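Local coordinates for protein CD38 molecule (Bos taurus, PDB 3P5S) that is an ectoenzyme of the ADP-ribosyl cyclase family, with a disulfide-braced fold that binds a ligand beside a parallel beta-sheet, at residues Gly113-Trp118 with Glu190-Thr195; Glu218-Arg223 with Lys253-Gly258. All coordinates share one frame; numbering follows the deposited sequence.

Contact 1 (Gly113-Trp118 with Glu190-Thr195); sequences GQQVFW and ESACNT. With AVU ([(2R,3S,4R,5R)-5-(6-amino-9H-purin-9-yl)-3,4-dihydroxytetrahydrofuran-2-yl]methyl [(2R,3R,4R)-4-fluoro-3-hydroxytetrahydrofuran-2-yl]methyl dihydrogen diphosphate), chain E.
Gln-115, in the segment leading along the edge strand, reaches to Ala-192, just past the end of helix 176-191. Its CB points at the 190-195 segment, and with CG anti to the backbone N (chi1 -166°) and the chain extended beyond it, the amide is carried out to the alanine. CD lies 3.8 Å from Ala-192 CB, which stands obliquely off one side of the amide plane. The tip divides its work: OE1 comes to 3.1 Å from Ala-192 CA, while NE2 donates to the carbonyl of Phe-188, in the last turns of that helix. Two waters approach OE1 from opposite sides of the amide plane. Water 1 donates to Gln-115 OE1 at 2.7 Å and leads on to Ser-191 OG. Water 2 lies in donating position to OE1, but other acceptors compete for its protons; separately, it accepts from Cys-193 N at 3.1 Å. Farther along, the segments meet by backbone. Gly-113 N donates to Cys-193 O (3.1 Å), and Gly-113 CA makes a CA-H...O contact with Thr-195 O (3.2 Å). The disulfide Cys-112–Cys-193 staples this same turn covalently. At the other end of the strand lies the ligand AVU: Trp-118 N gives its O3R a nearly straight bond of 2.9 Å (N-H...O 167°). The Trp-118 ring turns one face to AVU, whose C5R sits 3.6 Å above the plane toward the rim, and NE1 is tied to Glu-138. One amide, with donor and acceptor both engaged, thus ties the edge strand to the helix end directly and through water, which should fix the amide's rotation.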
# COMPACT_ATOMS: atom_id res chain seq x y z
N GLY A 113 11.04 -7.00 10.80
CA GLY A 113 10.11 -7.62 11.71
C GLY A 113 8.89 -6.81 12.08
O GLY A 113 8.11 -7.24 12.91
N GLN A 114 8.71 -5.63 11.47
CA GLN A 114 7.55 -4.79 11.81
C GLN A 114 6.56 -4.60 10.67
O GLN A 114 5.58 -3.87 10.81
CB GLN A 114 7.98 -3.38 12.23
CG GLN A 114 8.76 -3.27 13.53
CD GLN A 114 8.74 -1.84 14.04
OE1 GLN A 114 7.75 -1.11 13.87
NE2 GLN A 114 9.84 -1.41 14.66
N GLN A 115 6.84 -5.20 9.53
CA GLN A 115 6.13 -4.88 8.31
C GLN A 115 4.85 -5.70 8.17
O GLN A 115 4.83 -6.93 8.41
CB GLN A 115 7.03 -5.10 7.09
CG GLN A 115 6.47 -4.47 5.82
CD GLN A 115 7.51 -4.33 4.73
OE1 GLN A 115 8.71 -4.34 4.98
NE2 GLN A 115 7.05 -4.21 3.50
N VAL A 116 3.79 -5.01 7.77
CA VAL A 116 2.48 -5.65 7.61
C VAL A 116 1.84 -5.34 6.25
O VAL A 116 1.67 -4.18 5.88
CB VAL A 116 1.50 -5.24 8.74
CG1 VAL A 116 0.11 -5.85 8.51
CG2 VAL A 116 2.07 -5.66 10.09
N PHE A 117 1.50 -6.39 5.52
CA PHE A 117 0.75 -6.27 4.27
C PHE A 117 -0.72 -6.59 4.52
O PHE A 117 -1.05 -7.19 5.54
CB PHE A 117 1.27 -7.25 3.22
CG PHE A 117 2.70 -7.01 2.82
CD1 PHE A 117 3.00 -6.27 1.69
CD2 PHE A 117 3.74 -7.55 3.56
CE1 PHE A 117 4.30 -6.05 1.31
CE2 PHE A 117 5.07 -7.32 3.19
CZ PHE A 117 5.34 -6.58 2.05
N TRP A 118 -1.58 -6.18 3.60
CA TRP A 118 -3.00 -6.52 3.69
C TRP A 118 -3.60 -6.56 2.29
O TRP A 118 -3.04 -6.01 1.34
CB TRP A 118 -3.74 -5.49 4.54
CG TRP A 118 -3.49 -4.07 4.10
CD1 TRP A 118 -2.50 -3.25 4.55
CD2 TRP A 118 -4.22 -3.33 3.10
NE1 TRP A 118 -2.58 -2.03 3.92
CE2 TRP A 118 -3.61 -2.05 3.01
CE3 TRP A 118 -5.32 -3.61 2.29
CZ2 TRP A 118 -4.06 -1.07 2.13
CZ3 TRP A 118 -5.78 -2.62 1.41
CH2 TRP A 118 -5.16 -1.36 1.36
N GLU A 190 10.02 -4.96 -1.75
CA GLU A 190 11.44 -5.22 -2.00
C GLU A 190 12.32 -4.96 -0.79
O GLU A 190 13.39 -5.57 -0.67
CB GLU A 190 11.95 -4.44 -3.22
CG GLU A 190 11.30 -4.87 -4.53
CD GLU A 190 11.66 -3.98 -5.71
OE1 GLU A 190 12.25 -2.90 -5.50
OE2 GLU A 190 11.35 -4.38 -6.86
N SER A 191 11.89 -4.07 0.12
CA SER A 191 12.72 -3.66 1.24
C SER A 191 12.42 -4.47 2.52
O SER A 191 13.16 -4.39 3.50
CB SER A 191 12.55 -2.16 1.52
OG SER A 191 11.22 -1.90 1.89
N ALA A 192 11.34 -5.24 2.48
CA ALA A 192 10.91 -6.08 3.60
C ALA A 192 12.04 -6.94 4.15
O ALA A 192 12.90 -7.42 3.42
CB ALA A 192 9.78 -6.99 3.15
N CYS A 193 12.01 -7.20 5.45
CA CYS A 193 13.10 -8.01 5.98
C CYS A 193 12.75 -8.70 7.29
O CYS A 193 12.01 -8.15 8.12
CB CYS A 193 14.36 -7.16 6.10
SG CYS A 193 14.30 -5.92 7.34
N ASN A 194 13.29 -9.90 7.43
CA ASN A 194 13.01 -10.80 8.55
C ASN A 194 11.55 -11.26 8.48
O ASN A 194 11.05 -11.59 7.40
CB ASN A 194 13.37 -10.16 9.89
CG ASN A 194 14.90 -9.97 10.07
OD1 ASN A 194 15.70 -10.56 9.34
ND2 ASN A 194 15.28 -9.18 11.05
N THR A 195 10.85 -11.30 9.60
CA THR A 195 9.46 -11.74 9.54
C THR A 195 8.54 -10.61 9.05
O THR A 195 8.65 -9.46 9.49
CB THR A 195 8.97 -12.28 10.90
OG1 THR A 195 9.71 -13.46 11.23
CG2 THR A 195 7.49 -12.66 10.82
N1 AVU E . -4.63 4.69 0.34
C2 AVU E . -5.51 4.70 -0.68
N3 AVU E . -5.48 3.69 -1.57
C4 AVU E . -4.60 2.68 -1.47
C5 AVU E . -3.69 2.64 -0.44
C6 AVU E . -3.73 3.68 0.47
N6 AVU E . -2.81 3.71 1.57
N7 AVU E . -2.94 1.51 -0.60
C8 AVU E . -3.38 0.87 -1.72
N9 AVU E . -4.40 1.59 -2.25
PA AVU E . -7.23 -4.27 -2.27
PB AVU E . -4.46 -4.70 -2.56
C1' AVU E . -5.23 1.34 -3.42
O1A AVU E . -7.77 -5.28 -3.25
O1B AVU E . -4.73 -4.34 -4.01
C1R AVU E . 0.01 -2.54 -1.02
C2' AVU E . -4.58 0.57 -4.52
O2' AVU E . -4.73 1.24 -5.74
O2A AVU E . -8.08 -4.13 -1.03
O2B AVU E . -3.74 -6.02 -2.38
C2R AVU E . -0.00 -2.67 0.47
F2R AVU E . -0.53 -1.54 0.93
C3' AVU E . -5.23 -0.72 -4.54
O3' AVU E . -5.46 -1.15 -5.83
O3A AVU E . -5.81 -4.73 -1.75
C3R AVU E . -0.93 -3.71 0.77
O3R AVU E . -0.27 -4.79 1.40
C4' AVU E . -6.51 -0.59 -3.70
O4' AVU E . -6.49 0.67 -3.10
C4R AVU E . -1.55 -4.13 -0.52
O4R AVU E . -0.69 -3.62 -1.54
C5' AVU E . -6.72 -1.71 -2.65
O5' AVU E . -7.10 -2.95 -3.16
C5R AVU E . -2.97 -3.68 -0.65
O5R AVU E . -3.54 -3.54 -1.92
O HOH W 1 10.46 -2.35 4.33
O HOH W 2 10.31 -5.27 7.21

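Contact 2 (Glu218-Arg223 with Lys253-Gly258); sequences EAPNLR and KSILDG. With AVU ([(2R,3S,4R,5R)-5-(6-amino-9H-purin-9-yl)-3,4-dihydroxytetrahydrofuran-2-yl]methyl [(2R,3R,4R)-4-fluoro-3-hydroxytetrahydrofuran-2-yl]methyl dihydrogen diphosphate), chain E.
Ile-255 and Leu-256 of helix 247-258 pack against Ala-219, Pro-220 and Leu-222 in the loop that follows helix 213-218. The first shell is mainly apolar, with methyls resting on side chains and on the Ala-219 peptide. With CG1 beside the backbone N (chi1 -72°), the CG2 methyl of Ile-255 is set against that peptide, 3.8 Å from Ala-219 O and 4.1 Å from Ala-219 CB. The same methyl lies 4.0 Å from Pro-220 CA, while the other branch of the isoleucine carries CD1 alongside the proline ring, 4.4 Å from Pro-220 CG. Beside this, Leu-222 and Leu-256 cross obliquely, touching through one methyl each: Leu-222 CD2 is 3.9 Å from Leu-256 CD2. The loop is shaped by its own backbone. Asn-221 N donates to Glu-218 O at 3.0 Å, and Leu-222 N adds a weak bond to Ala-219 O, so the carbonyl under the Ile-255 methyl is also part of the turn. In the next shell, Phe-208 flanks Ile-255, Val-261 and Phe-263 flank Leu-256, and Leu-222 reaches back to Phe-117 and Ala-192. Arg-259, the residue after Gly-258, donates from NE to Leu-222 O and adds a polar tie beside the leucine pair. Glu-218, which makes no contact with 253-258, extends its carboxylate into the pocket of AVU; it is modelled too close to the ligand's fluorinated ring for an ordinary non-bonded contact, so the nature of the approach is undecided. Between the two segments themselves no hydrogen bond or salt bridge forms: their interface is set by shape and burial, while the directional bonds that hold the loop in position lie within it or just outside.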
# COMPACT_ATOMS: atom_id res chain seq x y z
N GLU A 218 3.21 -7.12 -4.65
CA GLU A 218 3.95 -7.31 -3.40
C GLU A 218 4.54 -8.70 -3.20
O GLU A 218 5.76 -8.84 -3.05
CB GLU A 218 3.13 -6.84 -2.21
CG GLU A 218 2.76 -5.38 -2.40
CD GLU A 218 1.78 -4.88 -1.39
OE1 GLU A 218 0.88 -5.65 -0.94
OE2 GLU A 218 1.93 -3.71 -1.04
N ALA A 219 3.69 -9.72 -3.18
CA ALA A 219 4.20 -11.05 -2.94
C ALA A 219 5.33 -11.45 -3.92
O ALA A 219 6.34 -12.00 -3.50
CB ALA A 219 3.05 -12.08 -2.92
N PRO A 220 5.17 -11.14 -5.23
CA PRO A 220 6.19 -11.56 -6.21
C PRO A 220 7.48 -10.76 -6.12
O PRO A 220 8.44 -11.14 -6.76
CB PRO A 220 5.53 -11.29 -7.56
CG PRO A 220 4.05 -11.13 -7.27
CD PRO A 220 3.98 -10.57 -5.89
N ASN A 221 7.52 -9.67 -5.37
CA ASN A 221 8.73 -8.86 -5.31
C ASN A 221 9.32 -8.86 -3.91
O ASN A 221 10.25 -8.11 -3.59
CB ASN A 221 8.45 -7.42 -5.76
CG ASN A 221 8.35 -7.28 -7.27
OD1 ASN A 221 9.35 -7.42 -7.98
ND2 ASN A 221 7.16 -6.97 -7.77
N LEU A 222 8.74 -9.69 -3.05
CA LEU A 222 9.13 -9.75 -1.66
C LEU A 222 10.59 -10.16 -1.60
O LEU A 222 10.99 -11.15 -2.23
CB LEU A 222 8.20 -10.76 -0.98
CG LEU A 222 8.06 -10.88 0.52
CD1 LEU A 222 7.89 -9.50 1.16
CD2 LEU A 222 6.88 -11.82 0.79
N ARG A 223 11.40 -9.39 -0.88
CA ARG A 223 12.81 -9.74 -0.70
C ARG A 223 12.93 -11.22 -0.37
O ARG A 223 12.15 -11.74 0.43
CB ARG A 223 13.48 -8.92 0.41
CG ARG A 223 15.00 -9.15 0.50
CD ARG A 223 15.58 -8.72 1.83
NE ARG A 223 15.28 -7.33 2.16
CZ ARG A 223 16.04 -6.30 1.81
NH1 ARG A 223 17.14 -6.50 1.11
NH2 ARG A 223 15.70 -5.06 2.17
N LYS A 253 1.44 -19.76 -1.73
CA LYS A 253 2.55 -20.62 -1.30
C LYS A 253 3.51 -20.86 -2.46
O LYS A 253 4.73 -20.84 -2.30
CB LYS A 253 2.05 -21.96 -0.78
CG LYS A 253 3.17 -23.00 -0.57
CD LYS A 253 3.90 -22.79 0.76
CE LYS A 253 5.06 -23.80 0.94
NZ LYS A 253 4.69 -25.18 0.49
N SER A 254 2.94 -21.07 -3.64
CA SER A 254 3.75 -21.25 -4.85
C SER A 254 4.66 -20.05 -5.13
O SER A 254 5.85 -20.20 -5.43
CB SER A 254 2.85 -21.53 -6.06
OG SER A 254 3.62 -21.67 -7.23
N ILE A 255 4.11 -18.86 -5.04
CA ILE A 255 4.89 -17.64 -5.27
C ILE A 255 6.01 -17.54 -4.24
O ILE A 255 7.17 -17.25 -4.55
CB ILE A 255 4.00 -16.40 -5.21
CG1 ILE A 255 3.11 -16.32 -6.45
CG2 ILE A 255 4.82 -15.12 -5.05
CD1 ILE A 255 2.27 -15.07 -6.50
N LEU A 256 5.68 -17.82 -2.99
CA LEU A 256 6.67 -17.66 -1.94
C LEU A 256 7.79 -18.69 -2.03
O LEU A 256 8.92 -18.42 -1.60
CB LEU A 256 6.00 -17.70 -0.58
CG LEU A 256 4.97 -16.58 -0.47
CD1 LEU A 256 4.30 -16.68 0.87
CD2 LEU A 256 5.68 -15.24 -0.64
N ASP A 257 7.48 -19.86 -2.58
CA ASP A 257 8.50 -20.89 -2.75
C ASP A 257 9.58 -20.37 -3.70
O ASP A 257 10.77 -20.57 -3.47
CB ASP A 257 7.87 -22.17 -3.31
CG ASP A 257 7.01 -22.89 -2.28
OD1 ASP A 257 7.25 -22.70 -1.07
OD2 ASP A 257 6.11 -23.66 -2.69
N GLY A 258 9.13 -19.67 -4.74
CA GLY A 258 10.02 -19.18 -5.79
C GLY A 258 10.91 -18.05 -5.32
O GLY A 258 11.97 -17.81 -5.92
N1 AVU E . -4.63 4.69 0.34
C2 AVU E . -5.51 4.70 -0.68
N3 AVU E . -5.48 3.69 -1.57
C4 AVU E . -4.60 2.68 -1.47
C5 AVU E . -3.69 2.64 -0.44
C6 AVU E . -3.73 3.68 0.47
N6 AVU E . -2.81 3.71 1.57
N7 AVU E . -2.94 1.51 -0.60
C8 AVU E . -3.38 0.87 -1.72
N9 AVU E . -4.40 1.59 -2.25
PA AVU E . -7.23 -4.27 -2.27
PB AVU E . -4.46 -4.70 -2.56
C1' AVU E . -5.23 1.34 -3.42
O1A AVU E . -7.77 -5.28 -3.25
O1B AVU E . -4.73 -4.34 -4.01
C1R AVU E . 0.01 -2.54 -1.02
C2' AVU E . -4.58 0.57 -4.52
O2' AVU E . -4.73 1.24 -5.74
O2A AVU E . -8.08 -4.13 -1.03
O2B AVU E . -3.74 -6.02 -2.38
C2R AVU E . -0.00 -2.67 0.47
F2R AVU E . -0.53 -1.54 0.93
C3' AVU E . -5.23 -0.72 -4.54
O3' AVU E . -5.46 -1.15 -5.83
O3A AVU E . -5.81 -4.73 -1.75
C3R AVU E . -0.93 -3.71 0.77
O3R AVU E . -0.27 -4.79 1.40
C4' AVU E . -6.51 -0.59 -3.70
O4' AVU E . -6.49 0.67 -3.10
C4R AVU E . -1.55 -4.13 -0.52
O4R AVU E . -0.69 -3.62 -1.54
C5' AVU E . -6.72 -1.71 -2.65
O5' AVU E . -7.10 -2.95 -3.16
C5R AVU E . -2.97 -3.68 -0.65
O5R AVU E . -3.54 -3.54 -1.92

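The two contacts lie in series along the chain, their centres about 13 Å apart, and both border AVU. Arg-223, at the end of the loop segment of contact 2, clasps contact 1 where helix 176-191 ends: its NE lies 2.7 Å from Ala-192 O and its NH2 2.9 Å from Ser-191 O, both probable hydrogen bonds. Inside the pocket, Phe-117 CD1 comes to 3.4 Å from Glu-218 OE1, an atom whose place is less sure. Contact 1 holds the strand bearing Trp-118 to the end of helix 176-191, and Arg-223 ties the loop after Glu-218 to that same helix end, consistent with both sides of the pocket being braced together.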